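Local atomic coordinates of FrnE protein (Deinococcus radiodurans, PDB entry 5CO3), a protein that probably acts as a DsbA-like disulfide oxidoreductase of the thioredoxin clan, exchanging dithiols and disulfides in the cytoplasm of a eubacterium. Residues L85-M88 with T89-A93; L132-Y136 with M137-Q141. One frame throughout, in Å; residues are numbered along the deposited sequence.

Contact 1: residues L85-M88 with T89-A93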
# COMPACT_ATOMS: atom_id res chain seq x y z
N LEU A 85 16.83 7.15 8.25
CA LEU A 85 15.71 7.04 9.18
C LEU A 85 15.20 8.43 9.58
O LEU A 85 14.00 8.66 9.59
CB LEU A 85 16.11 6.25 10.43
CG LEU A 85 16.36 4.75 10.23
CD1 LEU A 85 16.61 4.06 11.57
CD2 LEU A 85 15.21 4.09 9.49
N ASP A 86 16.12 9.33 9.91
CA ASP A 86 15.73 10.68 10.30
C ASP A 86 14.99 11.38 9.16
O ASP A 86 13.96 12.03 9.40
CB ASP A 86 16.96 11.49 10.71
CG ASP A 86 17.59 10.98 11.99
OD1 ASP A 86 16.92 10.21 12.72
OD2 ASP A 86 18.75 11.35 12.27
N HIS A 87 15.50 11.25 7.94
CA HIS A 87 14.83 11.83 6.77
C HIS A 87 13.40 11.32 6.65
O HIS A 87 12.46 12.11 6.49
CB HIS A 87 15.59 11.50 5.49
CG HIS A 87 14.94 12.04 4.25
ND1 HIS A 87 14.89 11.33 3.07
CD2 HIS A 87 14.32 13.22 4.01
CE1 HIS A 87 14.26 12.05 2.15
NE2 HIS A 87 13.91 13.20 2.70
N MET A 88 13.23 10.01 6.70
CA MET A 88 11.89 9.44 6.55
C MET A 88 10.98 9.89 7.69
O MET A 88 9.79 10.15 7.48
CB MET A 88 11.95 7.90 6.47
CG MET A 88 12.54 7.38 5.16
SD MET A 88 12.47 5.59 4.97
CE MET A 88 13.64 5.07 6.23
N THR A 89 11.54 9.96 8.90
CA THR A 89 10.77 10.40 10.07
C THR A 89 10.24 11.82 9.88
O THR A 89 9.05 12.09 10.11
CB THR A 89 11.60 10.33 11.35
OG1 THR A 89 11.90 8.95 11.62
CG2 THR A 89 10.82 10.88 12.53
N GLN A 90 11.10 12.73 9.45
CA GLN A 90 10.71 14.13 9.24
C GLN A 90 9.75 14.29 8.08
O GLN A 90 8.77 15.04 8.18
CB GLN A 90 11.94 15.00 9.04
CG GLN A 90 12.70 15.16 10.32
CD GLN A 90 14.01 15.86 10.12
OE1 GLN A 90 14.05 16.97 9.60
NE2 GLN A 90 15.10 15.21 10.52
N THR A 91 10.00 13.57 6.99
CA THR A 91 9.09 13.59 5.85
C THR A 91 7.70 13.11 6.27
O THR A 91 6.67 13.72 5.93
CB THR A 91 9.64 12.72 4.68
OG1 THR A 91 10.91 13.24 4.27
CG2 THR A 91 8.69 12.78 3.49
N ALA A 92 7.66 12.05 7.06
CA ALA A 92 6.39 11.51 7.52
C ALA A 92 5.65 12.49 8.43
O ALA A 92 4.41 12.54 8.42
CB ALA A 92 6.62 10.16 8.24
N ALA A 93 6.38 13.29 9.20
CA ALA A 93 5.73 14.19 10.14
C ALA A 93 4.88 15.20 9.38
O ALA A 93 3.84 15.64 9.86
CB ALA A 93 6.76 14.91 11.02
O HOH W 1 14.52 8.55 12.94
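The imidazole of H87 meets T91 across one helical turn: T91 OG1 approaches obliquely, 3.4 Å from both CD2 and NE2 of H87. A second flat group, the carboxamide of Q90, sits at the end of an extended chain and lies alongside D86, with Q90 NE2 3.6 Å from D86 O. Both pairs are neighbours one turn apart on helix 78-93, and the stretch is a worked example of how threonines settle into an α-helix by returning their hydroxyls to the carbonyl four residues earlier. H87 O accepts both T91 N and T91 OG1, each at 2.9 Å. T91 OG1 stands above the carbonyl plane, 42° out of it, and the two donors share one oxygen without competing for one direction. The torsion makes this possible: at T91 a chi1 of -60° sets OG1 beside the backbone N, over the preceding turn, and turns CG2 away from that nitrogen. L85 O likewise takes two bonds, from T89 N and from T89 OG1, the hydroxyl again above the carbonyl plane, and the repeat two residues apart places the hydroxyls on different sides of the helix. T91 also touches W24 and R31 of helix 23-38, and M88 packs on P23 and W24 of that helix, close to the CxxC pair C22 and C25 but not touching it. On another side L85 is covered by helix 66-74 and by F101. The carboxylate of D86 takes its OD1 to Q82, one turn back, and to a water as well. That water donates in two directions, to D86 OD1 at 2.9 Å and to T89 OG1 at 3.0 Å.

Contact 2: residues L132-Y136 with M137-Q141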
# COMPACT_ATOMS: atom_id res chain seq x y z
N LEU A 132 -2.27 -1.55 10.09
CA LEU A 132 -0.99 -2.26 10.07
C LEU A 132 0.20 -1.32 9.88
O LEU A 132 1.22 -1.47 10.54
CB LEU A 132 -1.01 -3.34 8.97
CG LEU A 132 -1.86 -4.52 9.41
CD1 LEU A 132 -2.29 -5.33 8.20
CD2 LEU A 132 -1.07 -5.40 10.41
N LEU A 133 0.05 -0.33 9.00
CA LEU A 133 1.13 0.63 8.80
C LEU A 133 1.44 1.37 10.10
O LEU A 133 2.61 1.56 10.46
CB LEU A 133 0.77 1.63 7.68
CG LEU A 133 0.80 1.01 6.27
CD1 LEU A 133 0.11 1.95 5.26
CD2 LEU A 133 2.24 0.72 5.85
N ARG A 134 0.40 1.78 10.82
CA ARG A 134 0.57 2.47 12.09
C ARG A 134 1.21 1.54 13.14
O ARG A 134 2.12 1.93 13.86
CB ARG A 134 -0.77 3.01 12.59
CG ARG A 134 -0.68 3.85 13.85
CD ARG A 134 -2.05 4.38 14.27
NE ARG A 134 -2.47 3.81 15.55
CZ ARG A 134 -3.69 3.37 15.83
NH1 ARG A 134 -4.67 3.44 14.92
NH2 ARG A 134 -3.95 2.87 17.03
N ALA A 135 0.72 0.31 13.20
CA ALA A 135 1.25 -0.66 14.15
C ALA A 135 2.74 -0.89 13.92
O ALA A 135 3.51 -1.02 14.87
CB ALA A 135 0.49 -1.97 14.03
N TYR A 136 3.15 -0.96 12.67
CA TYR A 136 4.54 -1.23 12.33
C TYR A 136 5.45 -0.01 12.55
O TYR A 136 6.49 -0.09 13.21
CB TYR A 136 4.64 -1.70 10.88
CG TYR A 136 6.02 -2.17 10.47
CD1 TYR A 136 7.05 -1.27 10.17
CD2 TYR A 136 6.30 -3.53 10.36
CE1 TYR A 136 8.32 -1.72 9.79
CE2 TYR A 136 7.54 -3.98 10.00
CZ TYR A 136 8.55 -3.08 9.70
OH TYR A 136 9.78 -3.58 9.33
N MET A 137 5.06 1.12 11.99
CA MET A 137 5.93 2.29 11.94
C MET A 137 5.97 3.10 13.22
O MET A 137 6.95 3.77 13.50
CB MET A 137 5.50 3.24 10.81
CG MET A 137 5.58 2.63 9.42
SD MET A 137 7.29 2.23 8.93
CE MET A 137 6.98 1.08 7.61
N SER A 138 4.87 3.10 13.97
CA SER A 138 4.75 3.97 15.12
C SER A 138 4.62 3.27 16.45
O SER A 138 5.05 3.79 17.49
CB SER A 138 3.52 4.88 14.96
OG SER A 138 3.62 5.66 13.77
N GLU A 139 4.01 2.09 16.45
CA GLU A 139 3.63 1.48 17.72
C GLU A 139 4.51 0.32 18.16
O GLU A 139 4.23 -0.29 19.18
CB GLU A 139 2.19 1.02 17.66
CG GLU A 139 1.23 2.20 17.41
CD GLU A 139 -0.20 1.76 17.23
OE1 GLU A 139 -0.41 0.59 16.86
OE2 GLU A 139 -1.12 2.58 17.46
N GLY A 140 5.56 0.03 17.40
CA GLY A 140 6.50 -1.01 17.80
C GLY A 140 5.90 -2.40 17.89
O GLY A 140 6.38 -3.26 18.65
N GLN A 141 4.84 -2.63 17.11
CA GLN A 141 4.15 -3.93 17.13
C GLN A 141 4.81 -4.91 16.15
O GLN A 141 5.36 -4.52 15.12
CB GLN A 141 2.66 -3.78 16.79
CG GLN A 141 1.98 -2.64 17.55
CD GLN A 141 0.62 -3.02 18.10
OE1 GLN A 141 0.41 -4.17 18.51
NE2 GLN A 141 -0.31 -2.05 18.14
O HOH W 2 7.08 -2.46 14.69
O HOH W 3 7.41 1.34 15.61
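Y136 and M137 form a Met-aromatic contact at the C-terminal end of helix 125-137, where the chain leaves helical geometry at G140 with a positive phi. This is the close-packed part of the contact. M137 SD lies 5.0 Å from the centroid of the Y136 ring and 77° off its normal, hence at the ring's edge, while M137 CE reaches to 3.5 Å from Y136 CD1. P23 and Y99 touch M137 from outside, and I20, A21 and V104 surround the tyrosine, so both side chains are buried. The polar flank is more open: R134 is exposed and E139 partly so. The bend in the R134 chain at chi3 (115°) turns the guanidinium edge to E139. In the resulting salt bridge R134 NE stands 2.6 Å from E139 OE2, with a weak second bond from R134 NH2. The planes stand 87° apart, and NE meets OE2 from above the carboxylate plane. E139 OE1 looks after other partners: it receives Q141 NE2 at 2.9 Å and forms a salt bridge with R131, while Q141 OE1 turns to K151. With an alanine here in place of E139, R134 and R131, whose like charges lie close, would probably lose the carboxylate both of them bind, and Q141 NE2 its acceptor. On the polar flank A135 CB rests against Q141 CG and E139 OE1. R134 O still takes S138 N in the regular helical pattern; beyond it the span grows, weakly with E139 N to R134 O, then with Q141 N to A135 O at 3.1 Å. Solvent completes the end of the helix, since water 2 donates to both Y136 O and Q141 O, and water 3 donates to Y136 O while accepting G140 N at 2.9 Å.

In the fold
Contact 1 comes first along the chain, at the end of helix 78-93, and contact 2 follows where helix 125-137 runs out into the loop before helix 146-156. Their centres lie 15 Å apart and their nearest atoms about 7 Å, so they do not touch. Both belong to the run of helices between strands 45-51 and 193-196 of the central sheet, as expected for the helical insertion of a DsbA-like thioredoxin fold. What links them is shared neighbours: each sends a methionine to P23 on helix 23-38, and each packs on Y99. Two separate helix ends thus border the region of the CxxC pair.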